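Local coordinates for protein RsfP (Uncultured bacterium, PDB 4GLJ) that probably catalyses the phosphorolysis of methylthioadenosine to adenine and 5-methylthioribose 1-phosphate, and also binds the dye rhodamine B, at residues V90-S95 against I268-L273; A13-I18 against S262-S267. All blocks are in the same frame, centred on the assembly; numbering follows the deposited sequence. Where two conformers were deposited one is given.

Overall arrangement
Along the chain the segments come in the order 13-18, 90-95, 262-267 and 268-273, so contacts 1 and 2 interleave; their centres are about 9 Å apart. Both reach the same mixed sheet, in which strands 16-20 and 92-101 run side by side in parallel. Their other halves form one continuous run, 262-273, leaving the end of helix 237-263. R91 NH1 and D15 OD1 form a salt bridge of 2.8 Å between the contacts, and Y92 OH lies 2.6 Å from P265 O, a probable hydrogen bond. The chain is thereby held against the sheet's strand starts where helix 237-263 stops; the beginning of that helix contributes to the rhodamine B pocket.

Contact 1: V90-S95 against I268-L273; sequences VRYIVS and IAHTAL
R91 meets H270 first through its backbone: H270 NE2 donates a hydrogen bond to R91 O at 3.0 Å. The N-H is nearly straight on its target, at 166°, and the oxygen sits in the plane of the imidazole at its edge, although seen from the carbonyl the donor is tilted out of plane. With its CG beside the backbone N and anti to the carbonyl carbon (chi1 -67°), H270 extends its ring from the 3-10 turn 268-270 toward the start of the strand. Histidine suits this place because a flat ring can offer an N-H at one edge while its carbons pack against neighbours.

The R91 side chain starts close to the imidazole, its CB 3.9 Å from H270 NE2. Beyond that it is modelled in two conformers. In the one described here it crosses the H270 side chain at about a right angle, Y92 CE2 sits over one face of the R91 guanidinium, toward its rim, and R91 NH1 is salt-bridged to D15 OD1. Arginine suits the place because its long chain can skirt the imidazole and still reach that acid.

Y92 follows, and H270 turns an edge toward its face. The rings form an offset edge-to-face pair, with centroids 5.4 Å apart and planes at 76°. The closest carbons are Y92 CE1 and H270 CE1, at 3.9 Å. Tyrosine combines this broad aromatic surface with a hydroxyl that reaches P265 O.

From Y92 the chain enters strand 92-101, flanked by parallel strands 16-20 and 213-221; backbone hydrogen bonds link R91 to D15 and A213, and Y92 to D15 and A17. On the other side of the contact, A269 and A272 pack on R208 of helix 200-209, so segment 268-273 bridges that helix and the end of the sheet where strand 92-101 begins.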
# COMPACT_ATOMS: atom_id res chain seq x y z
N VAL A 90 3.41 28.45 -12.44
CA VAL A 90 4.71 27.77 -12.32
C VAL A 90 4.79 26.71 -13.40
O VAL A 90 3.84 25.93 -13.62
CB VAL A 90 4.83 27.13 -10.90
CG1 VAL A 90 6.03 26.18 -10.78
CG2 VAL A 90 4.88 28.26 -9.85
N ARG A 91 5.91 26.69 -14.09
CA ARG A 91 6.17 25.77 -15.17
C ARG A 91 7.29 24.81 -14.74
O ARG A 91 7.45 23.76 -15.33
CB ARG A 91 6.60 26.57 -16.40
CG ARG A 91 5.48 27.48 -16.91
CD ARG A 91 5.97 28.48 -17.94
NE ARG A 91 6.65 27.79 -19.02
CZ ARG A 91 7.86 28.05 -19.46
NH1 ARG A 91 8.57 29.06 -18.97
NH2 ARG A 91 8.34 27.29 -20.40
N TYR A 92 8.05 25.23 -13.72
CA TYR A 92 9.19 24.40 -13.25
C TYR A 92 9.19 24.33 -11.76
O TYR A 92 9.09 25.33 -11.11
CB TYR A 92 10.56 24.95 -13.66
CG TYR A 92 10.71 25.17 -15.19
CD1 TYR A 92 11.02 24.11 -16.06
CD2 TYR A 92 10.45 26.43 -15.75
CE1 TYR A 92 11.16 24.32 -17.44
CE2 TYR A 92 10.56 26.67 -17.14
CZ TYR A 92 10.93 25.62 -17.96
OH TYR A 92 11.05 25.85 -19.30
N ILE A 93 9.28 23.10 -11.21
CA ILE A 93 9.47 22.89 -9.74
C ILE A 93 10.78 22.16 -9.47
O ILE A 93 11.07 21.16 -10.12
CB ILE A 93 8.32 22.03 -9.12
CG1 ILE A 93 7.02 22.85 -9.21
CG2 ILE A 93 8.62 21.67 -7.66
CD1 ILE A 93 5.77 22.03 -8.83
N VAL A 94 11.53 22.68 -8.50
CA VAL A 94 12.62 21.95 -7.91
C VAL A 94 12.19 21.60 -6.49
O VAL A 94 11.98 22.43 -5.65
CB VAL A 94 13.97 22.72 -7.87
CG1 VAL A 94 15.07 21.84 -7.22
CG2 VAL A 94 14.38 23.07 -9.30
N SER A 95 12.16 20.31 -6.21
CA SER A 95 11.81 19.80 -4.87
C SER A 95 13.17 19.54 -4.19
O SER A 95 14.08 18.90 -4.74
CB SER A 95 11.14 18.41 -5.04
OG SER A 95 11.40 17.64 -3.84
N ILE A 268 8.67 17.61 -21.54
CA ILE A 268 7.56 16.76 -21.88
C ILE A 268 6.40 16.92 -20.86
O ILE A 268 5.25 16.73 -21.24
CB ILE A 268 7.96 15.28 -22.18
CG1 ILE A 268 8.67 14.55 -21.01
CG2 ILE A 268 8.89 15.22 -23.41
CD1 ILE A 268 8.67 15.10 -19.59
N ALA A 269 6.69 17.37 -19.62
CA ALA A 269 5.61 17.56 -18.62
C ALA A 269 4.59 18.60 -19.08
O ALA A 269 3.40 18.55 -18.69
CB ALA A 269 6.16 17.92 -17.23
N HIS A 270 5.04 19.52 -19.90
CA HIS A 270 4.26 20.65 -20.31
C HIS A 270 3.05 20.31 -21.11
O HIS A 270 2.10 21.07 -21.13
CB HIS A 270 5.14 21.70 -20.95
CG HIS A 270 6.10 22.35 -20.00
ND1 HIS A 270 7.24 22.87 -20.39
CD2 HIS A 270 6.05 22.53 -18.63
CE1 HIS A 270 7.89 23.35 -19.34
NE2 HIS A 270 7.15 23.14 -18.27
N THR A 271 3.05 19.17 -21.77
CA THR A 271 1.92 18.70 -22.50
C THR A 271 1.42 17.35 -21.97
O THR A 271 0.72 16.65 -22.70
CB THR A 271 2.31 18.56 -24.00
OG1 THR A 271 3.56 17.88 -24.10
CG2 THR A 271 2.50 19.97 -24.70
N ALA A 272 1.76 17.00 -20.70
CA ALA A 272 1.43 15.65 -20.20
C ALA A 272 -0.07 15.35 -20.13
O ALA A 272 -0.45 14.22 -20.32
CB ALA A 272 2.04 15.41 -18.81
N LEU A 273 -0.90 16.36 -19.89
CA LEU A 273 -2.31 16.12 -19.77
C LEU A 273 -3.04 15.89 -21.07
O LEU A 273 -3.95 15.08 -21.12
CB LEU A 273 -2.98 17.11 -18.82
CG LEU A 273 -4.33 16.63 -18.33
CD1 LEU A 273 -4.14 15.30 -17.57
CD2 LEU A 273 -4.92 17.69 -17.41

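Contact 2: A13-I18 against S262-S267; sequences AADIAI and SEQPKS
D15 and Q264 bring their polar ends together from opposite directions, and they carry this small surface contact alone. The D15 CB points toward segment 262-267 but stays well short of Q264. The next atom, CG, lies anti to the backbone N (chi1 -174°), which carries the carboxylate outward from the strand's start; it too stops short, and the contact is made at OD2.

At the tip the two oxygens have different duties. OD1 is engaged by the guanidinium of R91, and this salt bridge is the main polar tie of the carboxylate. D15 OD2 is the atom that meets the end of Q264, lying 3.8 Å from Q264 CD. The orientation of the amide is uncertain, and a flipped one might offer its NE2 to OD2. The carboxylate and amide planes stand 78° apart, so the groups meet steeply rather than stacking.

An aspartate fits here because a short acid can serve the arginine with one oxygen and face the glutamine with the other. Q264, the first residue to leave helix 237-263, has positive phi; its long side chain, bent at chi2, brings the amide back to the sheet, where it also packs on R91 and Y92.

Strand 16-20, which begins just beyond D15, lies between strands 57-63 and 92-101, both parallel to it. On the far segment, E263 and P265 rest against helix 145-157, with E263 salt-bridged to R153, so the contact joins the residue before strand 16-20 to the residue just past the end of helix 237-263, which lies beside helix 145-157.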
# COMPACT_ATOMS: atom_id res chain seq x y z
N ALA A 13 2.78 35.98 -10.03
CA ALA A 13 3.03 34.98 -11.04
C ALA A 13 4.48 34.57 -10.81
O ALA A 13 5.29 35.36 -10.32
CB ALA A 13 2.82 35.57 -12.45
N ALA A 14 4.80 33.31 -11.07
CA ALA A 14 6.15 32.85 -11.00
C ALA A 14 6.25 31.70 -11.96
O ALA A 14 5.31 30.95 -12.14
CB ALA A 14 6.54 32.41 -9.61
N ASP A 15 7.37 31.59 -12.61
CA ASP A 15 7.53 30.55 -13.59
C ASP A 15 8.17 29.34 -12.90
O ASP A 15 8.15 28.23 -13.45
CB ASP A 15 8.51 31.12 -14.61
CG ASP A 15 8.71 30.25 -15.80
OD1 ASP A 15 7.71 29.88 -16.45
OD2 ASP A 15 9.91 29.99 -16.15
N ILE A 16 8.80 29.60 -11.76
CA ILE A 16 9.70 28.64 -11.12
C ILE A 16 9.34 28.58 -9.63
O ILE A 16 9.10 29.64 -9.03
CB ILE A 16 11.17 29.12 -11.17
CG1 ILE A 16 11.61 29.30 -12.63
CG2 ILE A 16 12.09 28.08 -10.44
CD1 ILE A 16 12.92 30.12 -12.76
N ALA A 17 9.26 27.36 -9.07
CA ALA A 17 8.97 27.16 -7.65
C ALA A 17 9.95 26.24 -7.02
O ALA A 17 10.43 25.28 -7.63
CB ALA A 17 7.54 26.67 -7.47
N ILE A 18 10.27 26.53 -5.77
CA ILE A 18 11.10 25.66 -4.98
C ILE A 18 10.19 25.12 -3.85
O ILE A 18 9.55 25.91 -3.12
CB ILE A 18 12.25 26.42 -4.35
CG1 ILE A 18 13.07 27.21 -5.43
CG2 ILE A 18 13.14 25.52 -3.48
CD1 ILE A 18 13.66 26.28 -6.50
N SER A 262 17.32 31.32 -17.73
CA SER A 262 17.96 31.74 -19.00
C SER A 262 17.70 30.69 -20.09
O SER A 262 17.60 31.04 -21.27
CB SER A 262 19.46 32.03 -18.86
OG SER A 262 20.12 30.92 -18.26
N GLU A 263 17.54 29.43 -19.69
CA GLU A 263 17.52 28.34 -20.67
C GLU A 263 16.10 27.95 -21.02
O GLU A 263 15.84 27.57 -22.15
CB GLU A 263 18.39 27.15 -20.25
CG GLU A 263 19.91 27.47 -20.20
CD GLU A 263 20.74 26.35 -19.54
OE1 GLU A 263 20.18 25.27 -19.27
OE2 GLU A 263 21.96 26.52 -19.32
N GLN A 264 15.17 28.05 -20.07
CA GLN A 264 13.75 27.79 -20.35
C GLN A 264 13.52 26.47 -21.13
O GLN A 264 12.84 26.44 -22.13
CB GLN A 264 13.20 29.04 -21.10
CG GLN A 264 11.92 29.64 -20.54
CD GLN A 264 12.11 30.33 -19.22
OE1 GLN A 264 12.36 29.69 -18.19
NE2 GLN A 264 11.99 31.66 -19.23
N PRO A 265 14.10 25.36 -20.67
CA PRO A 265 14.04 24.10 -21.40
C PRO A 265 12.61 23.64 -21.64
O PRO A 265 11.70 23.95 -20.87
CB PRO A 265 14.81 23.12 -20.49
CG PRO A 265 14.68 23.70 -19.14
CD PRO A 265 14.76 25.20 -19.35
N LYS A 266 12.42 22.98 -22.75
CA LYS A 266 11.12 22.46 -23.11
C LYS A 266 11.00 21.19 -22.26
O LYS A 266 11.98 20.45 -22.07
CB LYS A 266 11.12 22.12 -24.60
CG LYS A 266 10.02 22.78 -25.41
CD LYS A 266 10.35 22.73 -26.90
CE LYS A 266 9.19 22.17 -27.73
NZ LYS A 266 8.69 20.88 -27.13
N SER A 267 9.83 20.97 -21.67
CA SER A 267 9.64 19.76 -20.90
C SER A 267 8.48 18.93 -21.48
O SER A 267 7.42 19.45 -21.81
CB SER A 267 9.35 20.12 -19.43
OG SER A 267 9.20 18.92 -18.65